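Local structure of thioesterase domain-containing protein (Pseudomonas aeruginosa, 3F1T) at residues 61-64 / 65-69; 4-7 / 8-11; 39-42 / 43-47; 11-14 / 15-19. The protein is probably an acyl-CoA thioesterase of the hot-dog fold, perhaps acting on 1,4-dihydroxy-2-naphthoyl-CoA, though its substrate is not established. All coordinates share one frame; numbering follows the deposited sequence.

Contact 1 of 4, residues 61-64 / 65-69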
loop_
_atom_site.group_PDB
_atom_site.type_symbol
_atom_site.label_atom_id
_atom_site.label_comp_id
_atom_site.label_asym_id
_atom_site.label_seq_id
_atom_site.Cartn_x
_atom_site.Cartn_y
_atom_site.Cartn_z
ATOM N N THR B 61 -0.002 5.227 14.846
ATOM C CA THR B 61 -0.150 6.619 15.224
ATOM C C THR B 61 1.198 7.325 15.184
ATOM O O THR B 61 1.307 8.429 14.664
ATOM C CB THR B 61 -0.744 6.750 16.641
ATOM O OG1 THR B 61 -2.048 6.148 16.667
ATOM C CG2 THR B 61 -0.861 8.211 17.020
ATOM N N LEU B 62 2.215 6.710 15.782
ATOM C CA LEU B 62 3.552 7.301 15.813
ATOM C C LEU B 62 3.966 7.659 14.396
ATOM O O LEU B 62 4.417 8.778 14.124
ATOM C CB LEU B 62 4.561 6.333 16.445
ATOM C CG LEU B 62 6.046 6.667 16.231
ATOM C CD1 LEU B 62 6.428 7.975 16.943
ATOM C CD2 LEU B 62 6.943 5.517 16.655
HETATM N N MSE B 63 3.652 6.766 13.465
HETATM C CA MSE B 63 4.232 6.822 12.123
HETATM C C MSE B 63 3.381 7.617 11.144
HETATM O O MSE B 63 3.907 8.318 10.278
HETATM C CB MSE B 63 4.462 5.411 11.588
HETATM C CG MSE B 63 5.563 4.682 12.310
HETATM SE SE MSE B 63 7.220 5.674 12.389
HETATM C CE MSE B 63 7.297 6.417 10.581
ATOM N N ASP B 64 2.066 7.524 11.295
ATOM C CA ASP B 64 1.154 8.497 10.708
ATOM C C ASP B 64 1.491 9.905 11.152
ATOM O O ASP B 64 1.546 10.814 10.331
ATOM C CB ASP B 64 -0.309 8.175 11.047
ATOM C CG ASP B 64 -1.281 9.083 10.323
ATOM O OD1 ASP B 64 -0.944 9.590 9.234
ATOM O OD2 ASP B 64 -2.350 9.364 10.879
ATOM N N THR B 65 1.634 10.103 12.466
ATOM C CA THR B 65 1.982 11.419 13.039
ATOM C C THR B 65 3.352 11.927 12.588
ATOM O O THR B 65 3.507 13.086 12.204
ATOM C CB THR B 65 1.991 11.374 14.571
ATOM O OG1 THR B 65 0.707 10.952 15.044
ATOM C CG2 THR B 65 2.326 12.746 15.155
ATOM N N THR B 66 4.354 11.067 12.655
ATOM C CA THR B 66 5.682 11.428 12.176
ATOM C C THR B 66 5.675 11.914 10.723
ATOM O O THR B 66 6.318 12.911 10.399
ATOM C CB THR B 66 6.689 10.259 12.369
ATOM O OG1 THR B 66 6.827 9.978 13.764
ATOM C CG2 THR B 66 8.050 10.622 11.827
ATOM N N CYS B 67 5.110 11.121 9.810
ATOM C CA CYS B 67 5.001 11.534 8.401
ATOM C C CYS B 67 4.240 12.847 8.217
ATOM O O CYS B 67 4.670 13.741 7.488
ATOM C CB CYS B 67 4.337 10.439 7.565
ATOM S SG CYS B 67 5.286 8.901 7.441
ATOM N N GLY B 68 3.083 12.955 8.857
ATOM C CA GLY B 68 2.325 14.206 8.811
ATOM C C GLY B 68 3.171 15.395 9.214
ATOM O O GLY B 68 3.205 16.428 8.518
ATOM N N ILE B 69 3.870 15.270 10.337
ATOM C CA ILE B 69 4.558 16.431 10.882
ATOM C C ILE B 69 5.844 16.755 10.128
ATOM O O ILE B 69 6.334 17.883 10.159
ATOM C CB ILE B 69 4.824 16.258 12.383
ATOM C CG1 ILE B 69 3.498 16.258 13.149
ATOM C CG2 ILE B 69 5.710 17.378 12.895
ATOM C CD1 ILE B 69 3.675 16.172 14.657
#
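Thr65 lies one helical turn after Thr61 and folds its side chain back onto it. Its CB already passes 3.0 Å from Thr61 O, with Leu62 O a little farther off. At CB the chain forks. OG1 stands opposite the residue's own carbonyl carbon (chi1 -58°), which turns the hydroxyl back along the helix to donate to Thr61 O, OG1 to O 2.6 Å. This donor rises 36° out of the carbonyl plane, and Thr65 N reaches the same oxygen from the other face at 2.8 Å, so two donors of one residue grip a buried carbonyl. Beside the hydroxyl runs Thr61 CG2, 3.7 Å from OG1, the two side chains pointing the same way. CG2, the other tip of Thr65, packs against Leu17 of the loop after helix 4-15. All this happens in helix 56-70, the central helix of the hot-dog fold, around which the antiparallel sheet curls. Thr66 repeats the device one residue on: its OG1 donates to Leu62 O at 2.7 Å, from the face opposite to that used by Thr66 N, and Leu62 CD1 lies alongside that hydroxyl. Backbone bonds continue the ladder, Cys67 N to Met63 O and Gly68 N to Asp64 O. Selenomethionine Met63, in one of its two modelled conformers and so less certainly, brings CE to 4.5 Å from Cys67 SG, and both residues lean on Val132 of the sheet. Asp64 turns away from this row: its OD1 is hydrogen-bonded to Thr83 OG1, and it packs on Gly57 of the second subunit.

Contact 2 of 4, residues 4-7 / 8-11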
loop_
_atom_site.group_PDB
_atom_site.type_symbol
_atom_site.label_atom_id
_atom_site.label_comp_id
_atom_site.label_asym_id
_atom_site.label_seq_id
_atom_site.Cartn_x
_atom_site.Cartn_y
_atom_site.Cartn_z
ATOM N N ASN B 4 15.997 24.403 15.442
ATOM C CA ASN B 4 15.161 25.134 16.389
ATOM C C ASN B 4 13.836 25.715 15.872
ATOM O O ASN B 4 12.797 25.468 16.472
ATOM C CB ASN B 4 15.957 26.142 17.238
ATOM C CG ASN B 4 16.604 27.235 16.409
ATOM O OD1 ASN B 4 17.447 26.954 15.547
ATOM N ND2 ASN B 4 16.340 28.504 16.786
ATOM N N PRO B 5 13.857 26.480 14.763
ATOM C CA PRO B 5 12.568 26.996 14.334
ATOM C C PRO B 5 11.677 25.851 13.867
ATOM O O PRO B 5 10.486 25.835 14.170
ATOM C CB PRO B 5 12.916 27.916 13.148
ATOM C CG PRO B 5 14.399 28.068 13.169
ATOM C CD PRO B 5 14.922 26.817 13.805
ATOM N N LEU B 6 12.258 24.861 13.204
ATOM C CA LEU B 6 11.469 23.748 12.692
ATOM C C LEU B 6 11.033 22.817 13.819
ATOM O O LEU B 6 9.938 22.265 13.791
ATOM C CB LEU B 6 12.229 22.982 11.611
ATOM C CG LEU B 6 12.280 23.612 10.221
ATOM C CD1 LEU B 6 13.003 22.682 9.261
ATOM C CD2 LEU B 6 10.891 23.963 9.697
ATOM N N LEU B 7 11.852 22.750 14.863
ATOM C CA LEU B 7 11.560 21.954 16.047
ATOM C C LEU B 7 10.417 22.569 16.834
ATOM O O LEU B 7 9.532 21.865 17.312
ATOM C CB LEU B 7 12.801 21.859 16.931
ATOM C CG LEU B 7 12.705 20.919 18.129
ATOM C CD1 LEU B 7 12.411 19.492 17.698
ATOM C CD2 LEU B 7 13.979 20.975 18.903
ATOM N N GLU B 8 10.451 23.890 16.975
ATOM C CA GLU B 8 9.406 24.619 17.666
ATOM C C GLU B 8 8.078 24.390 16.972
ATOM O O GLU B 8 7.064 24.100 17.616
ATOM C CB GLU B 8 9.724 26.112 17.688
ATOM C CG GLU B 8 11.013 26.461 18.388
ATOM C CD GLU B 8 11.106 25.806 19.753
ATOM O OE1 GLU B 8 10.103 25.873 20.511
ATOM O OE2 GLU B 8 12.126 25.131 20.016
ATOM N N ARG B 9 8.086 24.558 15.652
ATOM C CA ARG B 9 6.904 24.293 14.855
ATOM C C ARG B 9 6.416 22.864 15.017
ATOM O O ARG B 9 5.226 22.634 15.167
ATOM C CB ARG B 9 7.152 24.597 13.380
ATOM C CG ARG B 9 5.869 24.791 12.584
ATOM C CD ARG B 9 6.152 24.776 11.096
ATOM N NE ARG B 9 6.649 26.066 10.637
ATOM C CZ ARG B 9 7.064 26.304 9.397
ATOM N NH1 ARG B 9 7.032 25.331 8.483
ATOM N NH2 ARG B 9 7.479 27.518 9.065
ATOM N N ALA B 10 7.315 21.902 14.835
ATOM C CA ALA B 10 6.935 20.496 14.938
ATOM C C ALA B 10 6.284 20.237 16.277
ATOM O O ALA B 10 5.308 19.480 16.367
ATOM C CB ALA B 10 8.156 19.580 14.744
ATOM N N ARG B 11 6.813 20.860 17.329
ATOM C CA ARG B 11 6.294 20.630 18.685
ATOM C C ARG B 11 4.913 21.231 18.909
ATOM O O ARG B 11 4.069 20.636 19.591
ATOM C CB ARG B 11 7.273 21.126 19.748
ATOM C CG ARG B 11 8.377 20.116 20.034
ATOM C CD ARG B 11 9.432 20.629 20.988
ATOM N NE ARG B 11 10.353 19.543 21.310
ATOM C CZ ARG B 11 11.617 19.715 21.675
ATOM N NH1 ARG B 11 12.066 20.940 21.954
ATOM N NH2 ARG B 11 12.402 18.652 21.831
#
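Leu7 and Arg11 make the closest side-chain meeting here, an aliphatic group laid on a flat cation. Leu7 CD2 stands 3.5 Å above the guanidinium plane of Arg11, displaced toward the rim, and comes within 3.6 Å of NH1. Leu7 CG follows at 3.9 Å from the same NH1. Arg11 gets there by setting CG opposite its carbonyl carbon (chi1 -82°) and then running straight from CG to NE, so that the whole rod reaches back along the helix to lie against Leu7. The pairing of Leu6 with Arg9 is of the same kind but slacker: Leu6 CD2 sits over one guanidinium face, 4.3 Å from NH1. These residues form the first turns of helix 4-15, the N-terminal helix, which covers part of the hot-dog domain beside the central helix and strand 26-31, outermost in this chain's sheet. Between the turns the bonding is that of an ordinary alpha helix. Arg9 N donates to Pro5 O at 3.1 Å, Ala10 N to Leu6 O at 2.8 Å and Arg11 N to Leu7 O at 2.9 Å, the bond of Arg9 being nearly straight (170°). The polar ends of the two arginines are engaged with the rest of the chain. Arg11 NH2 donates to Val27 O, while Arg9 spends NH1 on Leu75 O and NH2 on Pro76 O, which ties both guanidinium groups to backbone carbonyls. Apolar packing joins the same strand: Leu7 rests on Val27 and Ala30 of strand 26-31, and Ala10, whose CB lies 3.4 Å from Leu6 O, is buried against Val27.

Contact 3 of 4, residues 39-42 / 43-47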
loop_
_atom_site.group_PDB
_atom_site.type_symbol
_atom_site.label_atom_id
_atom_site.label_comp_id
_atom_site.label_asym_id
_atom_site.label_seq_id
_atom_site.Cartn_x
_atom_site.Cartn_y
_atom_site.Cartn_z
ATOM N N LEU B 39 7.838 7.383 20.727
ATOM C CA LEU B 39 6.768 6.833 21.544
ATOM C C LEU B 39 7.355 6.082 22.749
ATOM O O LEU B 39 7.932 5.013 22.591
ATOM C CB LEU B 39 5.930 5.891 20.684
ATOM C CG LEU B 39 4.960 4.905 21.343
ATOM C CD1 LEU B 39 3.725 5.655 21.852
ATOM C CD2 LEU B 39 4.556 3.845 20.321
ATOM N N PRO B 40 7.152 6.612 23.968
ATOM C CA PRO B 40 7.572 5.903 25.182
ATOM C C PRO B 40 6.761 4.619 25.397
ATOM O O PRO B 40 5.532 4.650 25.352
ATOM C CB PRO B 40 7.284 6.916 26.300
ATOM C CG PRO B 40 6.215 7.776 25.767
ATOM C CD PRO B 40 6.411 7.851 24.273
ATOM N N TYR B 41 7.436 3.493 25.589
ATOM C CA TYR B 41 6.748 2.202 25.558
ATOM C C TYR B 41 5.676 2.021 26.639
ATOM O O TYR B 41 4.647 1.395 26.394
ATOM C CB TYR B 41 7.740 1.028 25.544
ATOM C CG TYR B 41 8.379 0.710 26.876
ATOM C CD1 TYR B 41 7.726 -0.100 27.806
ATOM C CD2 TYR B 41 9.687 1.099 27.148
ATOM C CE1 TYR B 41 8.343 -0.475 28.987
ATOM C CE2 TYR B 41 10.301 0.751 28.334
ATOM C CZ TYR B 41 9.632 -0.051 29.244
ATOM O OH TYR B 41 10.243 -0.418 30.423
ATOM N N SER B 42 5.889 2.618 27.810
ATOM C CA SER B 42 4.964 2.449 28.926
ATOM C C SER B 42 3.558 2.923 28.580
ATOM O O SER B 42 2.582 2.470 29.164
ATOM C CB SER B 42 5.465 3.196 30.161
ATOM O OG SER B 42 5.808 4.534 29.832
ATOM N N GLN B 43 3.450 3.772 27.567
ATOM C CA GLN B 43 2.185 4.442 27.264
ATOM C C GLN B 43 1.333 3.696 26.230
ATOM O O GLN B 43 0.189 4.074 25.969
ATOM C CB GLN B 43 2.451 5.888 26.831
ATOM C CG GLN B 43 3.048 6.741 27.957
ATOM C CD GLN B 43 2.096 6.899 29.132
ATOM O OE1 GLN B 43 2.213 6.204 30.148
ATOM N NE2 GLN B 43 1.119 7.787 28.982
ATOM N N ALA B 44 1.841 2.557 25.757
ATOM C CA ALA B 44 1.232 1.853 24.631
ATOM C C ALA B 44 1.174 0.341 24.834
ATOM O O ALA B 44 1.092 -0.403 23.863
ATOM C CB ALA B 44 1.966 2.174 23.361
ATOM N N ILE B 45 1.334 -0.111 26.077
ATOM C CA ILE B 45 1.359 -1.548 26.373
ATOM C C ILE B 45 0.009 -2.171 26.065
ATOM O O ILE B 45 -1.035 -1.602 26.384
ATOM C CB ILE B 45 1.674 -1.841 27.858
ATOM C CG1 ILE B 45 3.022 -1.242 28.263
ATOM C CG2 ILE B 45 1.665 -3.338 28.107
ATOM C CD1 ILE B 45 4.177 -1.760 27.451
ATOM N N ILE B 46 0.041 -3.376 25.492
ATOM C CA ILE B 46 -1.176 -4.149 25.298
ATOM C C ILE B 46 -1.049 -5.501 26.006
ATOM O O ILE B 46 0.027 -6.114 25.979
ATOM C CB ILE B 46 -1.488 -4.334 23.790
ATOM C CG1 ILE B 46 -2.916 -4.853 23.579
ATOM C CG2 ILE B 46 -0.449 -5.238 23.121
ATOM C CD1 ILE B 46 -3.107 -5.471 22.180
ATOM N N GLY B 47 -2.082 -5.863 26.786
ATOM C CA GLY B 47 -1.914 -6.870 27.834
ATOM C C GLY B 47 -1.229 -6.319 29.077
ATOM O O GLY B 47 -1.390 -5.137 29.419
#
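Leu39 CD1 meets Ala44 CB at 4.2 Å on the buried side of this turn, and both side chains press on Ala58 of helix 56-70. Two backbone bonds, each from the N of one residue to the O three back, hold the bend: Gln43 N donates to Pro40 O at 3.2 Å and Ala44 N to Tyr41 O at 3.1 Å, with both donors well above the carbonyl planes. Tyr41 O also has Ile45 CD1 3.4 Å away. That methyl lies in the plane of the Tyr41 ring, at its edge, 3.9 Å from the ring's CD1, the two side chains running side by side. Tyr41 takes its place there with CG between its own N and carbonyl carbon (chi1 77°). In the fold, this short 3-10 turn follows strand 34-39 and starts the connection to the central hot-dog helix; Tyr41 N is anchored to Asp99 OD1. The outer side is looser. Ser42 and Gln43 are exposed, and Gln43, bent at chi2, brings its CG to 4.0 Å from Pro40 CG. The amide beyond leaves the turn, NE2 donating to Val22 O. Farther along, Ile46 packs on Ile80 of the second subunit.

Contact 4 of 4, residues 11-14 / 15-19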
loop_
_atom_site.group_PDB
_atom_site.type_symbol
_atom_site.label_atom_id
_atom_site.label_comp_id
_atom_site.label_asym_id
_atom_site.label_seq_id
_atom_site.Cartn_x
_atom_site.Cartn_y
_atom_site.Cartn_z
ATOM N N ARG B 11 6.813 20.860 17.329
ATOM C CA ARG B 11 6.294 20.630 18.685
ATOM C C ARG B 11 4.913 21.231 18.909
ATOM O O ARG B 11 4.069 20.636 19.591
ATOM C CB ARG B 11 7.273 21.126 19.748
ATOM C CG ARG B 11 8.377 20.116 20.034
ATOM C CD ARG B 11 9.432 20.629 20.988
ATOM N NE ARG B 11 10.353 19.543 21.310
ATOM C CZ ARG B 11 11.617 19.715 21.675
ATOM N NH1 ARG B 11 12.066 20.940 21.954
ATOM N NH2 ARG B 11 12.402 18.652 21.831
ATOM N N ARG B 12 4.742 22.476 18.469
ATOM C CA ARG B 12 3.431 23.126 18.449
ATOM C C ARG B 12 2.408 22.308 17.653
ATOM O O ARG B 12 1.280 22.084 18.103
ATOM C CB ARG B 12 3.571 24.525 17.846
ATOM C CG ARG B 12 2.367 25.418 18.060
ATOM C CD ARG B 12 2.766 26.879 18.142
ATOM N NE ARG B 12 3.590 27.313 17.012
ATOM C CZ ARG B 12 3.130 27.982 15.956
ATOM N NH1 ARG B 12 1.822 28.179 15.800
ATOM N NH2 ARG B 12 3.977 28.420 15.029
ATOM N N PHE B 13 2.814 21.862 16.470
ATOM C CA PHE B 13 2.031 20.937 15.657
ATOM C C PHE B 13 1.571 19.707 16.453
ATOM O O PHE B 13 0.377 19.428 16.534
ATOM C CB PHE B 13 2.866 20.532 14.437
ATOM C CG PHE B 13 2.074 19.914 13.307
ATOM C CD1 PHE B 13 1.033 19.038 13.565
ATOM C CD2 PHE B 13 2.570 19.972 12.012
ATOM C CE1 PHE B 13 0.459 18.274 12.537
ATOM C CE2 PHE B 13 1.953 19.289 10.973
ATOM C CZ PHE B 13 0.866 18.463 11.233
ATOM N N LEU B 14 2.514 19.008 17.085
ATOM C CA LEU B 14 2.205 17.811 17.875
ATOM C C LEU B 14 1.202 18.078 19.011
ATOM O O LEU B 14 0.347 17.239 19.316
ATOM C CB LEU B 14 3.494 17.196 18.433
ATOM C CG LEU B 14 3.444 15.914 19.276
ATOM C CD1 LEU B 14 2.616 14.834 18.611
ATOM C CD2 LEU B 14 4.864 15.416 19.567
ATOM N N SER B 15 1.330 19.240 19.648
ATOM C CA SER B 15 0.459 19.613 20.764
ATOM C C SER B 15 -1.010 19.764 20.377
ATOM O O SER B 15 -1.893 19.665 21.230
ATOM C CB SER B 15 0.961 20.891 21.432
ATOM O OG SER B 15 0.778 21.993 20.575
ATOM N N ALA B 16 -1.283 19.991 19.097
ATOM C CA ALA B 16 -2.664 20.097 18.637
ATOM C C ALA B 16 -3.338 18.724 18.507
ATOM O O ALA B 16 -4.560 18.633 18.354
ATOM C CB ALA B 16 -2.729 20.838 17.333
ATOM N N LEU B 17 -2.537 17.660 18.504
ATOM C CA LEU B 17 -3.059 16.326 18.218
ATOM C C LEU B 17 -3.515 15.668 19.510
ATOM O O LEU B 17 -2.843 14.781 20.034
ATOM C CB LEU B 17 -1.994 15.472 17.540
ATOM C CG LEU B 17 -1.845 15.652 16.027
ATOM C CD1 LEU B 17 -2.499 16.926 15.538
ATOM C CD2 LEU B 17 -0.396 15.617 15.620
ATOM N N ARG B 18 -4.600 16.187 20.074
ATOM C CA ARG B 18 -4.903 15.977 21.490
ATOM C C ARG B 18 -5.303 14.530 21.740
ATOM O O ARG B 18 -4.996 13.960 22.790
ATOM C CB ARG B 18 -6.006 16.932 21.960
ATOM N N HIS B 19 -5.899 13.909 20.728
ATOM C CA HIS B 19 -6.506 12.588 20.897
ATOM C C HIS B 19 -5.449 11.502 21.100
ATOM O O HIS B 19 -5.736 10.418 21.622
ATOM C CB HIS B 19 -7.422 12.255 19.712
ATOM C CG HIS B 19 -6.692 12.004 18.427
ATOM N ND1 HIS B 19 -6.107 10.790 18.130
ATOM C CD2 HIS B 19 -6.579 12.755 17.306
ATOM C CE1 HIS B 19 -5.582 10.837 16.918
ATOM N NE2 HIS B 19 -5.859 12.018 16.394
#
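Ser15 OG takes the position between its own N and carbonyl carbon (chi1 69°), which swings the hydroxyl back over the preceding turn to donate to Arg12 O, modelled at a rather short 2.5 Å. Leu17 sets its CG opposite its carbonyl carbon instead (chi1 -83°). With this setting Leu17 CD2 is modelled 4.2 Å from Phe13 CE1, in a slanting approach to the ring, though the second torsion of Leu17 is close to eclipsed and the methyl's place less sure. The same methyl lies 4.3 Å from Leu14 CD1, so Leu17 folds back against Phe13 and Leu14. The backbone unwinds over this span: Ser15 N still bonds to Arg11 O, four residues back, at 3.1 Å, but Ala16 N goes chiefly to Phe13 O and keeps just a weak link to Arg12 O. Leu17 N then donates to Leu14 O at 3.0 Å. Helix 4-15 thus gives way to an inverse gamma turn centred on Leu17, where the chain leaves the outer layer of the hot-dog domain and heads for the subunit interface. Phe13 and Leu14 pack on Ile69 of the central helix, and Leu17 on Thr65. Just past the turn, His19 NE2 is hydrogen-bonded to His55 ND1 of the second subunit, and the His19 ring meets its counterpart, His19 of that subunit, with nearly parallel planes.

Contact 1 is the core of the set, wholly buried in helix 56-70, its centre about 3 Å from the centre of the chain; contact 2 lies at the surface, and contacts 3 and 4 are partly buried. Contacts 2 and 4 share helix 4-15 and Arg11, and both reach contact 1 through Ile69, whose CG2 is 3.8 Å from Ala10 CB and whose CG1 is 3.7 Å from Phe13 CE1. Contact 3 touches contact 1 more lightly, beside Leu62, and stays about 12 Å from contact 2 between nearest atoms. Chemistry follows place: hydroxyls doubling backbone bonds in the core, arginines over leucines outside, and bonds spanning three residues where contacts 3 and 4 bend the chain.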